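Local coordinates for uncharacterized protein (Arthrobacter sp., PDB 3BL4) that is of unknown function but belongs to a family of the STAS clan and forms a dimer in which each chain completes the other's beta-sheet, at residues 22-27 and 53-58; 81-86 and 119-124. All blocks are in the same frame, centred on the assembly; numbering follows the deposited sequence.

Contact 1: residues 22-27 and 53-58; sequences LRLTWP and HPMLVD
L22 and L24 of strand 22-25 pair in parallel with strand 53-58, whose residues lie in register M55 beside L22, L56 beside R23, V57 beside L24 and D58 beside T25. Backbone hydrogen bonds zip the two together. L22 N donates to P54 O and L22 O accepts from L56 N, while L24 N reaches L56 O at 2.8 Å in a nearly straight bond and D58 N meets L24 O at 2.7 Å. The last rung, W26 N to D58 O, is longer at 3.2 Å, with the donor 43° out of the carbonyl plane. CA-H...O contacts lie between the rungs, as from M55 CA to L22 O and from R23 CA to L56 O. The axes of strands 22-25 and 53-58 run at 24° to each other, and helix 34-48 connects them in a beta-alpha-beta crossover, consistent with the STAS clan to which the family belongs. On the sheet face that helix covers, L22, L24, M55 and V57 pack as apolar neighbours. L22 CB rests against M55 CG at 3.9 Å; the extended second torsion of the selenomethionine M55 (chi2 159°) places SE 4.1 Å from L24 CB. V57 CG1 lies anti to the backbone N and touches W26 CB at 3.9 Å, near the plane of the indole and at its edge. P27, joined to W26 by a cis peptide bond, sets its CG 3.9 Å above the centre of one indole face. The indole also meets the ring of F98 of the second subunit. The opposite sheet face carries R23, L56, T25 and D58. There R23 extends to a salt bridge with D19, and D58 OD1 accepts from the backbone N of A60, just beyond the strand.

Contact 2: residues 81-86 and 119-124; sequences RIALLG and TWLALT
W120 O is gripped by three donors: NE and NH2 of R81, which approach side-on, and the backbone N of L123. Of the two arginine bonds, R81 NH2 to W120 O is the shorter at 3.1 Å, its donor above the carbonyl plane; neither is straight, the N-H...O angle for NE being 138°. The same guanidinium makes a cation-pi contact with the W120 indole: R81 CZ lies 4.1 Å from the centroid of the six-membered ring, over the face, although the two planes are 39° apart. R81 NH2 lies over the ring face toward its rim, 3.2 Å from W120 CE2. L123 O sits over the centre of the opposite guanidinium face, so the cationic group is held between an aromatic ring and a carbonyl oxygen that would probably stabilise its charge. A bend at the third torsion (chi3 -74°) turns NE out of the line of the R81 chain. Here the end of helix 114-121, with the C-terminal tail beyond it, packs over strand 79-85, and L123 centres an inverse gamma turn. Apolar packing continues along the strand. A83 CB faces the helix and touches L121 CG at 3.7 Å and W120 CE3 at 4.0 Å. L121 CD2 lies against R81 CG, the two side chains running past each other in opposite directions. F111 of strand 108-111 meets the W120 ring obliquely.

In the fold
Contact 1 closes along the chain before contact 2 opens, and the two sit on opposite sides of the chain's centre, with their centres 34 Å apart and nearest atoms about 19 Å apart. Within one chain they do not touch; the dimer brings them together. Strand 53-58 of contact 1 pairs in parallel with a strand of the second subunit, and strand 79-85 of contact 2 does likewise, M55 packing on I82 and P54 on S80 of the other chain. The arrangement is consistent with a domain-swapped dimer, each STAS-like sheet being assembled from the N-terminal half of one chain and the C-terminal half of the other.

Contact 1: residues 22-27 and 53-58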
ATOM      1  N   LEU A  22      -3.884  -9.021 -18.506  1.00 23.72           N
ATOM      2  CA  LEU A  22      -2.470  -8.824 -18.155  1.00 24.66           C
ATOM      3  C   LEU A  22      -2.065  -9.765 -17.034  1.00 24.96           C
ATOM      4  O   LEU A  22      -2.826  -9.963 -16.098  1.00 24.54           O
ATOM      5  CB  LEU A  22      -2.199  -7.392 -17.679  1.00 25.67           C
ATOM      6  CG  LEU A  22      -2.319  -6.219 -18.651  1.00 25.52           C
ATOM      7  CD1 LEU A  22      -2.652  -4.932 -17.896  1.00 22.35           C
ATOM      8  CD2 LEU A  22      -1.059  -6.052 -19.463  1.00 27.07           C
ATOM      9  N   ARG A  23      -0.863 -10.337 -17.134  1.00 25.08           N
ATOM     10  CA  ARG A  23      -0.303 -11.151 -16.060  1.00 25.92           C
ATOM     11  C   ARG A  23       1.063 -10.620 -15.678  1.00 25.86           C
ATOM     12  O   ARG A  23       1.985 -10.612 -16.499  1.00 24.51           O
ATOM     13  CB  ARG A  23      -0.223 -12.621 -16.483  1.00 27.45           C
ATOM     14  CG  ARG A  23      -1.607 -13.174 -16.683  1.00 29.94           C
ATOM     15  CD  ARG A  23      -1.667 -14.602 -17.158  1.00 35.32           C
ATOM     16  NE  ARG A  23      -3.025 -14.864 -17.643  1.00 38.76           N
ATOM     17  CZ  ARG A  23      -3.619 -16.051 -17.656  1.00 44.11           C
ATOM     18  NH1 ARG A  23      -2.998 -17.128 -17.199  1.00 46.49           N
ATOM     19  NH2 ARG A  23      -4.862 -16.156 -18.120  1.00 43.61           N
ATOM     20  N   LEU A  24       1.169 -10.159 -14.434  1.00 25.95           N
ATOM     21  CA  LEU A  24       2.424  -9.666 -13.866  1.00 24.82           C
ATOM     22  C   LEU A  24       2.964 -10.620 -12.795  1.00 25.76           C
ATOM     23  O   LEU A  24       2.278 -10.950 -11.833  1.00 22.42           O
ATOM     24  CB  LEU A  24       2.216  -8.271 -13.261  1.00 24.17           C
ATOM     25  CG  LEU A  24       3.406  -7.602 -12.557  1.00 28.15           C
ATOM     26  CD1 LEU A  24       4.591  -7.345 -13.498  1.00 23.10           C
ATOM     27  CD2 LEU A  24       2.942  -6.323 -11.862  1.00 23.59           C
ATOM     28  N   THR A  25       4.216 -11.036 -12.959  1.00 27.08           N
ATOM     29  CA  THR A  25       4.899 -11.795 -11.929  1.00 27.05           C
ATOM     30  C   THR A  25       5.580 -10.800 -11.005  1.00 26.76           C
ATOM     31  O   THR A  25       6.573 -10.171 -11.374  1.00 26.03           O
ATOM     32  CB  THR A  25       5.902 -12.800 -12.534  1.00 27.09           C
ATOM     33  OG1 THR A  25       5.168 -13.886 -13.103  1.00 31.21           O
ATOM     34  CG2 THR A  25       6.832 -13.360 -11.464  1.00 29.58           C
ATOM     35  N   TRP A  26       4.989 -10.625  -9.824  1.00 25.99           N
ATOM     36  CA  TRP A  26       5.484  -9.694  -8.829  1.00 26.22           C
ATOM     37  C   TRP A  26       5.083 -10.205  -7.450  1.00 27.63           C
ATOM     38  O   TRP A  26       3.935 -10.545  -7.254  1.00 28.51           O
ATOM     39  CB  TRP A  26       4.936  -8.256  -9.015  1.00 25.51           C
ATOM     40  CG  TRP A  26       5.579  -7.348  -8.009  1.00 25.19           C
ATOM     41  CD1 TRP A  26       6.780  -6.701  -8.137  1.00 24.05           C
ATOM     42  CD2 TRP A  26       5.128  -7.091  -6.669  1.00 22.35           C
ATOM     43  NE1 TRP A  26       7.080  -6.037  -6.974  1.00 25.04           N
ATOM     44  CE2 TRP A  26       6.084  -6.265  -6.056  1.00 20.68           C
ATOM     45  CE3 TRP A  26       4.000  -7.480  -5.930  1.00 24.37           C
ATOM     46  CZ2 TRP A  26       5.942  -5.803  -4.736  1.00 25.12           C
ATOM     47  CZ3 TRP A  26       3.865  -7.020  -4.618  1.00 24.95           C
ATOM     48  CH2 TRP A  26       4.824  -6.193  -4.043  1.00 24.10           C
ATOM     49  N   PRO A  27       6.035 -10.276  -6.498  1.00 29.58           N
ATOM     50  CA  PRO A  27       7.461 -10.024  -6.665  1.00 31.74           C
ATOM     51  C   PRO A  27       8.106 -11.213  -7.351  1.00 34.06           C
ATOM     52  O   PRO A  27       7.514 -12.290  -7.394  1.00 34.56           O
ATOM     53  CB  PRO A  27       7.976  -9.877  -5.224  1.00 30.67           C
ATOM     54  CG  PRO A  27       6.819  -9.967  -4.361  1.00 27.75           C
ATOM     55  CD  PRO A  27       5.733 -10.649  -5.117  1.00 29.09           C
ATOM     56  N   HIS A  53      -6.815  -3.091 -19.478  1.00 28.46           N
ATOM     57  CA  HIS A  53      -7.078  -4.529 -19.354  1.00 26.77           C
ATOM     58  C   HIS A  53      -7.108  -4.940 -17.907  1.00 26.33           C
ATOM     59  O   HIS A  53      -6.444  -4.332 -17.080  1.00 27.08           O
ATOM     60  CB  HIS A  53      -5.989  -5.367 -20.029  1.00 26.96           C
ATOM     61  CG  HIS A  53      -5.712  -4.988 -21.448  1.00 26.42           C
ATOM     62  ND1 HIS A  53      -4.606  -4.250 -21.818  1.00 26.35           N
ATOM     63  CD2 HIS A  53      -6.397  -5.235 -22.583  1.00 21.51           C
ATOM     64  CE1 HIS A  53      -4.618  -4.069 -23.124  1.00 23.44           C
ATOM     65  NE2 HIS A  53      -5.694  -4.657 -23.612  1.00 26.69           N
ATOM     66  N   PRO A  54      -7.871  -5.996 -17.585  1.00 27.38           N
ATOM     67  CA  PRO A  54      -7.751  -6.589 -16.254  1.00 25.71           C
ATOM     68  C   PRO A  54      -6.355  -7.145 -16.057  1.00 24.73           C
ATOM     69  O   PRO A  54      -5.756  -7.583 -17.022  1.00 24.34           O
ATOM     70  CB  PRO A  54      -8.761  -7.735 -16.288  1.00 25.89           C
ATOM     71  CG  PRO A  54      -9.696  -7.414 -17.397  1.00 27.28           C
ATOM     72  CD  PRO A  54      -8.890  -6.672 -18.404  1.00 25.79           C
HETATM   73  N   MSE A  55      -5.849  -7.132 -14.827  1.00 23.64           N
HETATM   74  CA  MSE A  55      -4.527  -7.675 -14.525  1.00 24.30           C
HETATM   75  C   MSE A  55      -4.577  -8.667 -13.379  1.00 23.66           C
HETATM   76  O   MSE A  55      -5.238  -8.433 -12.366  1.00 21.66           O
HETATM   77  CB  MSE A  55      -3.557  -6.581 -14.122  1.00 23.83           C
HETATM   78  CG  MSE A  55      -2.179  -7.095 -13.799  1.00 25.35           C
HETATM   79 SE   MSE A  55      -0.886  -5.684 -13.927  0.75 27.75          SE
HETATM   80  CE  MSE A  55      -1.471  -4.665 -12.573  1.00 19.12           C
ATOM     81  N   LEU A  56      -3.864  -9.772 -13.561  1.00 24.26           N
ATOM     82  CA  LEU A  56      -3.549 -10.691 -12.482  1.00 24.80           C
ATOM     83  C   LEU A  56      -2.109 -10.400 -12.049  1.00 23.61           C
ATOM     84  O   LEU A  56      -1.203 -10.399 -12.887  1.00 22.99           O
ATOM     85  CB  LEU A  56      -3.696 -12.135 -12.981  1.00 22.97           C
ATOM     86  CG  LEU A  56      -3.327 -13.264 -12.013  1.00 23.96           C
ATOM     87  CD1 LEU A  56      -4.488 -13.580 -11.123  1.00 21.80           C
ATOM     88  CD2 LEU A  56      -2.897 -14.504 -12.778  1.00 26.71           C
ATOM     89  N   VAL A  57      -1.904 -10.109 -10.761  1.00 23.71           N
ATOM     90  CA  VAL A  57      -0.550 -10.020 -10.192  1.00 25.14           C
ATOM     91  C   VAL A  57      -0.273 -11.339  -9.495  1.00 25.11           C
ATOM     92  O   VAL A  57      -0.844 -11.638  -8.447  1.00 26.79           O
ATOM     93  CB  VAL A  57      -0.354  -8.813  -9.238  1.00 27.44           C
ATOM     94  CG1 VAL A  57       1.100  -8.697  -8.769  1.00 22.60           C
ATOM     95  CG2 VAL A  57      -0.748  -7.506  -9.929  1.00 23.87           C
ATOM     96  N   ASP A  58       0.571 -12.150 -10.126  1.00 22.84           N
ATOM     97  CA  ASP A  58       0.898 -13.467  -9.621  1.00 25.26           C
ATOM     98  C   ASP A  58       2.026 -13.310  -8.605  1.00 24.81           C
ATOM     99  O   ASP A  58       3.191 -13.123  -8.977  1.00 20.99           O
ATOM    100  CB  ASP A  58       1.316 -14.377 -10.786  1.00 25.94           C
ATOM    101  CG  ASP A  58       1.355 -15.848 -10.419  1.00 31.68           C
ATOM    102  OD1 ASP A  58       1.173 -16.222  -9.234  1.00 40.47           O
ATOM    103  OD2 ASP A  58       1.583 -16.645 -11.348  1.00 36.79           O
TER

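Contact 2: residues 81-86 and 119-124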
ATOM      1  N   ARG A  81      -3.962   0.759  17.738  1.00 25.39           N
ATOM      2  CA  ARG A  81      -4.882   1.017  16.634  1.00 24.75           C
ATOM      3  C   ARG A  81      -4.437   2.307  15.979  1.00 23.24           C
ATOM      4  O   ARG A  81      -3.760   3.107  16.622  1.00 24.58           O
ATOM      5  CB  ARG A  81      -6.335   1.099  17.113  1.00 25.23           C
ATOM      6  CG  ARG A  81      -6.588   2.047  18.249  1.00 27.81           C
ATOM      7  CD  ARG A  81      -7.802   1.635  19.109  1.00 35.01           C
ATOM      8  NE  ARG A  81      -9.098   1.883  18.457  1.00 32.36           N
ATOM      9  CZ  ARG A  81      -9.937   0.953  18.004  1.00 34.87           C
ATOM     10  NH1 ARG A  81      -9.647  -0.337  18.093  1.00 34.04           N
ATOM     11  NH2 ARG A  81     -11.097   1.317  17.461  1.00 37.06           N
ATOM     12  N   ILE A  82      -4.762   2.513  14.707  1.00 22.13           N
ATOM     13  CA  ILE A  82      -4.251   3.711  14.006  1.00 21.79           C
ATOM     14  C   ILE A  82      -5.358   4.464  13.283  1.00 20.96           C
ATOM     15  O   ILE A  82      -6.038   3.890  12.475  1.00 22.53           O
ATOM     16  CB  ILE A  82      -3.148   3.373  12.994  1.00 21.71           C
ATOM     17  CG1 ILE A  82      -2.023   2.560  13.654  1.00 27.86           C
ATOM     18  CG2 ILE A  82      -2.605   4.648  12.369  1.00 19.36           C
ATOM     19  CD1 ILE A  82      -0.825   2.304  12.747  1.00 19.82           C
ATOM     20  N   ALA A  83      -5.554   5.739  13.616  1.00 20.31           N
ATOM     21  CA  ALA A  83      -6.489   6.596  12.903  1.00 18.18           C
ATOM     22  C   ALA A  83      -5.637   7.473  12.025  1.00 20.76           C
ATOM     23  O   ALA A  83      -4.736   8.139  12.520  1.00 22.14           O
ATOM     24  CB  ALA A  83      -7.307   7.456  13.864  1.00 13.87           C
ATOM     25  N   LEU A  84      -5.900   7.477  10.726  1.00 20.41           N
ATOM     26  CA  LEU A  84      -5.149   8.318   9.834  1.00 20.22           C
ATOM     27  C   LEU A  84      -6.062   9.452   9.422  1.00 22.06           C
ATOM     28  O   LEU A  84      -7.119   9.218   8.853  1.00 23.24           O
ATOM     29  CB  LEU A  84      -4.630   7.515   8.639  1.00 20.23           C
ATOM     30  CG  LEU A  84      -3.763   6.328   9.087  1.00 23.12           C
ATOM     31  CD1 LEU A  84      -4.601   5.065   9.203  1.00 15.71           C
ATOM     32  CD2 LEU A  84      -2.568   6.091   8.195  1.00 17.43           C
ATOM     33  N   LEU A  85      -5.654  10.679   9.740  1.00 21.71           N
ATOM     34  CA  LEU A  85      -6.510  11.841   9.583  1.00 20.48           C
ATOM     35  C   LEU A  85      -6.075  12.670   8.400  1.00 23.52           C
ATOM     36  O   LEU A  85      -4.952  13.176   8.379  1.00 22.51           O
ATOM     37  CB  LEU A  85      -6.437  12.678  10.847  1.00 22.13           C
ATOM     38  CG  LEU A  85      -7.117  14.056  10.888  1.00 28.71           C
ATOM     39  CD1 LEU A  85      -8.622  13.878  10.764  1.00 18.65           C
ATOM     40  CD2 LEU A  85      -6.721  14.791  12.171  1.00 17.77           C
ATOM     41  N   GLY A  86      -6.965  12.825   7.421  1.00 24.45           N
ATOM     42  CA  GLY A  86      -6.716  13.729   6.281  1.00 26.06           C
ATOM     43  C   GLY A  86      -7.602  14.961   6.234  1.00 26.01           C
ATOM     44  O   GLY A  86      -8.368  15.206   7.143  1.00 26.39           O
ATOM     45  N   THR A 119     -12.467   9.853  18.886  1.00 25.30           N
ATOM     46  CA  THR A 119     -13.496   9.058  19.520  1.00 25.42           C
ATOM     47  C   THR A 119     -13.215   7.602  19.202  1.00 24.99           C
ATOM     48  O   THR A 119     -13.232   6.757  20.081  1.00 24.21           O
ATOM     49  CB  THR A 119     -14.903   9.443  19.047  1.00 25.97           C
ATOM     50  OG1 THR A 119     -15.110  10.844  19.269  1.00 26.35           O
ATOM     51  CG2 THR A 119     -15.975   8.633  19.809  1.00 26.00           C
ATOM     52  N   TRP A 120     -12.917   7.326  17.938  1.00 25.52           N
ATOM     53  CA  TRP A 120     -12.671   5.963  17.497  1.00 24.68           C
ATOM     54  C   TRP A 120     -11.415   5.359  18.149  1.00 25.11           C
ATOM     55  O   TRP A 120     -11.414   4.184  18.553  1.00 23.06           O
ATOM     56  CB  TRP A 120     -12.574   5.926  15.981  1.00 24.19           C
ATOM     57  CG  TRP A 120     -12.357   4.558  15.445  1.00 23.43           C
ATOM     58  CD1 TRP A 120     -13.298   3.584  15.256  1.00 18.99           C
ATOM     59  CD2 TRP A 120     -11.111   4.003  15.029  1.00 21.07           C
ATOM     60  NE1 TRP A 120     -12.702   2.458  14.726  1.00 18.64           N
ATOM     61  CE2 TRP A 120     -11.363   2.687  14.590  1.00 21.05           C
ATOM     62  CE3 TRP A 120      -9.799   4.482  15.007  1.00 24.77           C
ATOM     63  CZ2 TRP A 120     -10.353   1.853  14.126  1.00 25.07           C
ATOM     64  CZ3 TRP A 120      -8.799   3.655  14.545  1.00 23.92           C
ATOM     65  CH2 TRP A 120      -9.078   2.360  14.106  1.00 25.11           C
ATOM     66  N   LEU A 121     -10.370   6.171  18.253  1.00 23.38           N
ATOM     67  CA  LEU A 121      -9.133   5.793  18.923  1.00 24.02           C
ATOM     68  C   LEU A 121      -9.325   5.455  20.399  1.00 27.13           C
ATOM     69  O   LEU A 121      -8.586   4.639  20.939  1.00 28.87           O
ATOM     70  CB  LEU A 121      -8.074   6.909  18.789  1.00 23.33           C
ATOM     71  CG  LEU A 121      -7.250   6.949  17.502  1.00 23.37           C
ATOM     72  CD1 LEU A 121      -6.218   8.069  17.557  1.00 16.75           C
ATOM     73  CD2 LEU A 121      -6.586   5.620  17.208  1.00 13.05           C
ATOM     74  N   ALA A 122     -10.307   6.079  21.047  1.00 30.53           N
ATOM     75  CA  ALA A 122     -10.590   5.843  22.465  1.00 32.88           C
ATOM     76  C   ALA A 122     -11.434   4.601  22.773  1.00 36.39           C
ATOM     77  O   ALA A 122     -11.610   4.275  23.943  1.00 38.29           O
ATOM     78  CB  ALA A 122     -11.231   7.085  23.088  1.00 31.86           C
ATOM     79  N   LEU A 123     -11.957   3.916  21.755  1.00 41.30           N
ATOM     80  CA  LEU A 123     -12.601   2.598  21.942  1.00 45.84           C
ATOM     81  C   LEU A 123     -11.500   1.556  22.136  1.00 50.38           C
ATOM     82  O   LEU A 123     -11.210   0.738  21.267  1.00 51.88           O
ATOM     83  CB  LEU A 123     -13.481   2.218  20.749  1.00 45.34           C
ATOM     84  CG  LEU A 123     -14.588   3.196  20.336  1.00 48.09           C
ATOM     85  CD1 LEU A 123     -15.059   2.856  18.924  1.00 48.75           C
ATOM     86  CD2 LEU A 123     -15.758   3.188  21.316  1.00 44.70           C
ATOM     87  N   THR A 124     -10.892   1.609  23.308  1.00 55.41           N
ATOM     88  CA  THR A 124      -9.630   0.943  23.585  1.00 58.52           C
ATOM     89  C   THR A 124      -9.869  -0.224  24.557  1.00 60.24           C
ATOM     90  O   THR A 124     -10.909  -0.909  24.502  1.00 60.80           O
ATOM     91  CB  THR A 124      -8.625   1.993  24.169  1.00 59.01           C
ATOM     92  OG1 THR A 124      -7.287   1.485  24.164  1.00 60.51           O
ATOM     93  CG2 THR A 124      -9.028   2.400  25.588  1.00 61.67           C
TER